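Local coordinates for phenylacetic acid degradation protein PaaI (Thermus thermophilus HB8, PDB 1WLV), which probably hydrolyses acyl-CoA thioesters, as a member of the thioesterase superfamily that binds coenzyme A, at the interface of chains A and B. Coordinates in Å, arbitrary orientation; residue numbers count along the deposited sequence, not the author numbering. Chains: chain A/B, phenylacetic acid degradation protein PaaI.

Contact 1: the interface of chains A and B. Residues chain A 87-88, 95, 111, 113; chain B 67, 69, 71, 109.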
ATOM      1  N   VAL A  87      -9.815   9.630  -7.947  1.00 18.26           N
ATOM      2  CA  VAL A  87     -10.748   9.283  -6.879  1.00 17.98           C
ATOM      3  C   VAL A  87     -10.808  10.392  -5.838  1.00 17.29           C
ATOM      4  O   VAL A  87     -11.781  10.502  -5.092  1.00 18.05           O
ATOM      5  CB  VAL A  87     -10.373   7.942  -6.202  1.00 19.49           C
ATOM      6  CG1 VAL A  87     -10.489   6.806  -7.214  1.00 23.12           C
ATOM      7  CG2 VAL A  87      -8.970   8.007  -5.644  1.00 21.20           C
ATOM      8  N   ASN A  88      -9.764  11.213  -5.784  1.00 16.05           N
ATOM      9  CA  ASN A  88      -9.733  12.333  -4.855  1.00 16.18           C
ATOM     10  C   ASN A  88      -8.784  13.414  -5.334  1.00 17.01           C
ATOM     11  O   ASN A  88      -7.666  13.131  -5.769  1.00 16.58           O
ATOM     12  CB  ASN A  88      -9.300  11.897  -3.453  1.00 16.54           C
ATOM     13  CG  ASN A  88      -9.335  13.049  -2.454  1.00 17.94           C
ATOM     14  OD1 ASN A  88     -10.406  13.523  -2.075  1.00 17.83           O
ATOM     15  ND2 ASN A  88      -8.165  13.514  -2.041  1.00 16.96           N
ATOM     16  N   THR A  95      -5.372  11.380  -5.456  1.00 13.89           N
ATOM     17  CA  THR A  95      -5.269   9.927  -5.511  1.00 15.18           C
ATOM     18  C   THR A  95      -6.001   9.379  -6.731  1.00 15.99           C
ATOM     19  O   THR A  95      -7.095   9.841  -7.075  1.00 16.43           O
ATOM     20  CB  THR A  95      -5.839   9.310  -4.217  1.00 14.59           C
ATOM     21  OG1 THR A  95      -5.148   9.870  -3.093  1.00 14.92           O
ATOM     22  CG2 THR A  95      -5.663   7.793  -4.207  1.00 13.77           C
ATOM     23  N   THR A 111      -2.987   1.755  -7.195  1.00 13.36           N
ATOM     24  CA  THR A 111      -3.574   2.854  -6.435  1.00 15.16           C
ATOM     25  C   THR A 111      -2.436   3.823  -6.151  1.00 15.74           C
ATOM     26  O   THR A 111      -1.428   3.436  -5.574  1.00 16.42           O
ATOM     27  CB  THR A 111      -4.160   2.369  -5.093  1.00 17.50           C
ATOM     28  OG1 THR A 111      -5.022   1.248  -5.323  1.00 19.58           O
ATOM     29  CG2 THR A 111      -4.966   3.484  -4.440  1.00 18.95           C
ATOM     30  N   THR A 113      -1.032   7.998  -5.056  1.00 15.73           N
ATOM     31  CA  THR A 113      -1.255   9.337  -4.546  1.00 15.58           C
ATOM     32  C   THR A 113      -0.070  10.203  -4.946  1.00 15.40           C
ATOM     33  O   THR A 113       1.084   9.791  -4.815  1.00 14.94           O
ATOM     34  CB  THR A 113      -1.402   9.327  -3.011  1.00 16.49           C
ATOM     35  OG1 THR A 113      -2.566   8.569  -2.654  1.00 15.66           O
ATOM     36  CG2 THR A 113      -1.541  10.742  -2.475  1.00 15.85           C
TER
ATOM     37  N   ARG B  67      -4.355  -1.324   2.350  1.00 13.15           N
ATOM     38  CA  ARG B  67      -3.913   0.055   2.186  1.00 11.72           C
ATOM     39  C   ARG B  67      -5.095   0.957   2.511  1.00 12.46           C
ATOM     40  O   ARG B  67      -6.239   0.655   2.163  1.00 12.20           O
ATOM     41  CB  ARG B  67      -3.451   0.323   0.751  1.00 12.35           C
ATOM     42  CG  ARG B  67      -3.105   1.793   0.468  1.00 12.82           C
ATOM     43  CD  ARG B  67      -2.746   1.987  -1.007  1.00 13.09           C
ATOM     44  NE  ARG B  67      -2.538   3.388  -1.374  1.00 13.15           N
ATOM     45  CZ  ARG B  67      -1.351   3.958  -1.573  1.00 15.37           C
ATOM     46  NH1 ARG B  67      -0.233   3.254  -1.441  1.00 12.95           N
ATOM     47  NH2 ARG B  67      -1.287   5.238  -1.926  1.00 16.21           N
ATOM     48  N   ASP B  69      -6.163   5.053   2.274  1.00 13.19           N
ATOM     49  CA  ASP B  69      -5.864   6.404   1.824  1.00 14.23           C
ATOM     50  C   ASP B  69      -6.939   7.315   2.412  1.00 14.67           C
ATOM     51  O   ASP B  69      -8.132   7.096   2.189  1.00 14.65           O
ATOM     52  CB  ASP B  69      -5.856   6.461   0.289  1.00 14.27           C
ATOM     53  CG  ASP B  69      -4.665   5.718  -0.311  1.00 16.45           C
ATOM     54  OD1 ASP B  69      -3.517   6.056   0.056  1.00 16.55           O
ATOM     55  OD2 ASP B  69      -4.868   4.802  -1.143  1.00 14.74           O
ATOM     56  N   PHE B  71      -8.841  10.960   2.815  1.00 15.18           N
ATOM     57  CA  PHE B  71      -9.120  12.167   2.031  1.00 16.82           C
ATOM     58  C   PHE B  71      -9.784  13.309   2.787  1.00 19.36           C
ATOM     59  O   PHE B  71      -9.447  14.473   2.577  1.00 19.47           O
ATOM     60  CB  PHE B  71     -10.010  11.836   0.828  1.00 16.39           C
ATOM     61  CG  PHE B  71      -9.517  10.686   0.002  1.00 17.01           C
ATOM     62  CD1 PHE B  71      -8.167  10.566  -0.316  1.00 17.03           C
ATOM     63  CD2 PHE B  71     -10.407   9.736  -0.480  1.00 14.92           C
ATOM     64  CE1 PHE B  71      -7.714   9.511  -1.108  1.00 16.69           C
ATOM     65  CE2 PHE B  71      -9.965   8.680  -1.273  1.00 18.19           C
ATOM     66  CZ  PHE B  71      -8.615   8.568  -1.586  1.00 15.15           C
ATOM     67  N   LEU B 109     -10.328   5.638   0.993  1.00 13.34           N
ATOM     68  CA  LEU B 109     -10.356   4.502   0.086  1.00 13.33           C
ATOM     69  C   LEU B 109      -9.485   3.417   0.696  1.00 15.06           C
ATOM     70  O   LEU B 109      -8.334   3.666   1.058  1.00 13.85           O
ATOM     71  CB  LEU B 109      -9.805   4.891  -1.283  1.00 14.35           C
ATOM     72  CG  LEU B 109      -9.758   3.760  -2.313  1.00 15.64           C
ATOM     73  CD1 LEU B 109     -11.174   3.340  -2.684  1.00 16.49           C
ATOM     74  CD2 LEU B 109      -8.994   4.233  -3.549  1.00 17.31           C
TER
HETATM   75  O   HOH W   1      -3.045   8.739   0.021  1.00 15.48           O
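B:Phe71 lays its ring flat against the side-chain amide of A:Asn88, the two planes only 11° apart. The stack is centred on the asparagine CB, which lies over the middle of one ring face, 3.5 Å from the centroid, a CH-pi contact. Beyond CB the amide runs back over the inner part of the phenylalanine, its carbon A:Asn88 CG standing 3.4 Å from B:Phe71 CG. With CG anti to the backbone N (chi1 -177°) and chi2 at 70°, the asparagine presents a broad face, not an edge, to the ring.

The rim of the same ring meets A:Thr95 of strand 93-102, the two side chains crossing at about a right angle. B:Phe71 CE1 approaches the hydroxyl oxygen of A:Thr95, OG1, at 3.3 Å, while A:Val87 CG2 borders CZ more loosely. On the ring's other face lies the backbone oxygen of B:Asp69, so the ring is sandwiched between the end of the preceding strand, 61-70, of its own chain and A:Asn88 of the partner. It buries 58 Å² here, more than any other residue of the patch. With an alanine in place of B:Phe71, the amide of A:Asn88 would probably lose its stacking surface and a gap would open beside A:Thr95. Since this residue also belongs to the CoA-binding site, the packing may help shape that site at this interface.

Apolar packing continues at A:Thr111, whose methyl CG2 lies loosely beside B:Leu109 CD2, at 4.2 Å, and passes alongside the carboxylate of B:Asp69.

One polar link crosses through a water. Within chain A the hydroxyl of A:Thr113 shares a hydrogen bond with A:Thr95 OG1; water 1 lies 2.7 Å from A:Thr113 OG1 and the same distance from B:Asp69 OD1. The other oxygen of that carboxylate, B:Asp69 OD2, receives B:Arg67 NE at 2.7 Å on its syn lone pair, within the guanidinium plane.

Contact 2: the interface of chains A and B. Residues chain A 67, 69, 109, 111; chain B 65, 87, 111, 113.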
ATOM      1  N   ARG A  67       0.482   1.702  -4.679  1.00 14.16           N
ATOM      2  CA  ARG A  67       0.322   0.275  -4.436  1.00 12.64           C
ATOM      3  C   ARG A  67      -0.003  -0.450  -5.746  1.00 13.32           C
ATOM      4  O   ARG A  67      -0.716   0.053  -6.603  1.00 14.15           O
ATOM      5  CB  ARG A  67      -0.816   0.098  -3.423  1.00 11.60           C
ATOM      6  CG  ARG A  67      -1.182  -1.365  -3.169  1.00 14.30           C
ATOM      7  CD  ARG A  67      -2.363  -1.489  -2.196  1.00 15.04           C
ATOM      8  NE  ARG A  67      -2.835  -2.871  -2.102  1.00 13.99           N
ATOM      9  CZ  ARG A  67      -2.604  -3.528  -0.948  1.00 13.53           C
ATOM     10  NH1 ARG A  67      -1.958  -2.930   0.041  1.00 13.73           N
ATOM     11  NH2 ARG A  67      -3.049  -4.777  -0.799  1.00 13.41           N
ATOM     12  N   ASP A  69      -1.341  -4.264  -7.042  1.00 11.63           N
ATOM     13  CA  ASP A  69      -1.852  -5.582  -6.716  1.00 12.55           C
ATOM     14  C   ASP A  69      -1.911  -6.363  -8.027  1.00 13.51           C
ATOM     15  O   ASP A  69      -2.581  -5.952  -8.976  1.00 13.39           O
ATOM     16  CB  ASP A  69      -3.234  -5.468  -6.053  1.00 13.65           C
ATOM     17  CG  ASP A  69      -3.153  -4.886  -4.643  1.00 14.93           C
ATOM     18  OD1 ASP A  69      -2.413  -5.460  -3.819  1.00 15.31           O
ATOM     19  OD2 ASP A  69      -3.811  -3.862  -4.355  1.00 13.85           O
ATOM     20  N   LEU A 109      -4.271  -4.053 -10.256  1.00 14.16           N
ATOM     21  CA  LEU A 109      -4.925  -2.863  -9.741  1.00 13.94           C
ATOM     22  C   LEU A 109      -3.855  -1.997  -9.093  1.00 15.02           C
ATOM     23  O   LEU A 109      -3.128  -2.448  -8.210  1.00 13.52           O
ATOM     24  CB  LEU A 109      -5.990  -3.232  -8.707  1.00 15.36           C
ATOM     25  CG  LEU A 109      -6.670  -2.028  -8.040  1.00 18.15           C
ATOM     26  CD1 LEU A 109      -7.404  -1.203  -9.086  1.00 18.58           C
ATOM     27  CD2 LEU A 109      -7.639  -2.515  -6.969  1.00 18.60           C
ATOM     28  N   THR A 111      -2.987   1.755  -7.195  1.00 13.36           N
ATOM     29  CA  THR A 111      -3.574   2.854  -6.435  1.00 15.16           C
ATOM     30  C   THR A 111      -2.436   3.823  -6.151  1.00 15.74           C
ATOM     31  O   THR A 111      -1.428   3.436  -5.574  1.00 16.42           O
ATOM     32  CB  THR A 111      -4.160   2.369  -5.093  1.00 17.50           C
ATOM     33  OG1 THR A 111      -5.022   1.248  -5.323  1.00 19.58           O
ATOM     34  CG2 THR A 111      -4.966   3.484  -4.440  1.00 18.95           C
TER
ATOM     35  N   SER B  65      -2.584  -8.008   3.173  1.00 14.76           N
ATOM     36  CA  SER B  65      -2.119  -6.630   3.020  1.00 13.63           C
ATOM     37  C   SER B  65      -3.275  -5.683   2.727  1.00 12.52           C
ATOM     38  O   SER B  65      -4.115  -5.956   1.867  1.00 12.23           O
ATOM     39  CB  SER B  65      -1.101  -6.539   1.877  1.00 15.01           C
ATOM     40  OG  SER B  65      -0.602  -5.216   1.735  1.00 14.25           O
ATOM     41  N   VAL B  87     -12.865  -7.108  -6.212  1.00 17.31           N
ATOM     42  CA  VAL B  87     -12.184  -6.660  -7.420  1.00 18.84           C
ATOM     43  C   VAL B  87     -11.524  -7.825  -8.142  1.00 18.49           C
ATOM     44  O   VAL B  87     -11.388  -7.811  -9.363  1.00 18.67           O
ATOM     45  CB  VAL B  87     -11.112  -5.584  -7.090  1.00 20.46           C
ATOM     46  CG1 VAL B  87     -10.195  -5.366  -8.280  1.00 25.61           C
ATOM     47  CG2 VAL B  87     -11.799  -4.275  -6.721  1.00 26.04           C
ATOM     48  N   THR B 111      -8.061  -0.659   0.241  1.00 14.75           N
ATOM     49  CA  THR B 111      -7.814  -1.744  -0.705  1.00 14.90           C
ATOM     50  C   THR B 111      -7.223  -2.892   0.101  1.00 16.81           C
ATOM     51  O   THR B 111      -6.240  -2.708   0.819  1.00 15.64           O
ATOM     52  CB  THR B 111      -6.797  -1.349  -1.798  1.00 17.98           C
ATOM     53  OG1 THR B 111      -7.224  -0.146  -2.447  1.00 20.54           O
ATOM     54  CG2 THR B 111      -6.681  -2.461  -2.839  1.00 17.34           C
ATOM     55  N   THR B 113      -6.285  -7.333   0.383  1.00 13.32           N
ATOM     56  CA  THR B 113      -6.141  -8.659  -0.196  1.00 14.91           C
ATOM     57  C   THR B 113      -6.118  -9.685   0.926  1.00 16.17           C
ATOM     58  O   THR B 113      -5.469  -9.475   1.956  1.00 16.90           O
ATOM     59  CB  THR B 113      -4.836  -8.771  -1.007  1.00 13.99           C
ATOM     60  OG1 THR B 113      -4.914  -7.900  -2.144  1.00 15.35           O
ATOM     61  CG2 THR B 113      -4.613 -10.212  -1.490  1.00 15.36           C
TER
HETATM   62  O   HOH W   2      -2.792  -8.074  -3.530  1.00 13.82           O
HETATM   63  O   HOH W   3      -7.720   0.813  -4.790  1.00 36.17           O
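The guanidinium of A:Arg67 is gripped from both chains. Within its own strand, 61-70, NE donates to the carboxylate oxygen A:Asp69 OD2 at 2.6 Å, forming a salt bridge. That bond is nearly straight, 166° at the hydrogen, and lies in the guanidinium plane. Across the interface its two terminal nitrogens take B:Ser65 end-on: NH1 bonds to the hydroxyl OG at 3.2 Å, and NH2 to the backbone O at 3.1 Å. Both serine acceptors are tilted from the guanidinium plane, and NH2 stands well above the carbonyl plane, 74° out of it, away from the oxygen's lone pairs. The geometry therefore marks the aspartate bond as the better aligned. An extended chain from CG to NE, with CG anti to the backbone N (chi1 175°), carries the charged group to the partner strand. The aspartate probably balances its charge and limits its rotation.

The backbone oxygen of B:Thr111 lies over one guanidinium face, while this threonine's methyl CG2 comes 3.5 Å from A:Asp69 OD2. B:Thr111 buries 55 Å², the largest share in the patch. Side by side with it, A:Thr111 runs in the opposite direction; the hydroxyls are bridged by water 3, which lies 2.8 Å from A:Thr111 OG1 and 2.6 Å from B:Thr111 OG1. A second bridge, water 2, joins the hydroxyl of B:Thr113 to A:Asp69.

Packing between hydrocarbon groups is lighter, with A:Leu109 and B:Val87 crossing at about a right angle. Their methyls, A:Leu109 CD2 and B:Val87 CG1, meet at 4.0 Å.

The C-alpha centres of contact 1 and contact 2 lie about 11 Å apart, and A:Thr111 belongs to both. Both patches use strand 105-116 of each chain; strand 61-70 comes from chain B in contact 1 and from both chains in contact 2. Contact 1 includes B:Phe71, one of the CoA-binding residues, whereas contact 2 lies nearer the dyad, where the two copies of Thr111 face each other. Together they suggest that strands pack face to face along one surface, with water-bridged hydroxyls near the dyad and aromatic packing further out. The deposited assembly has four copies, so this pair may be one building block of a tetramer.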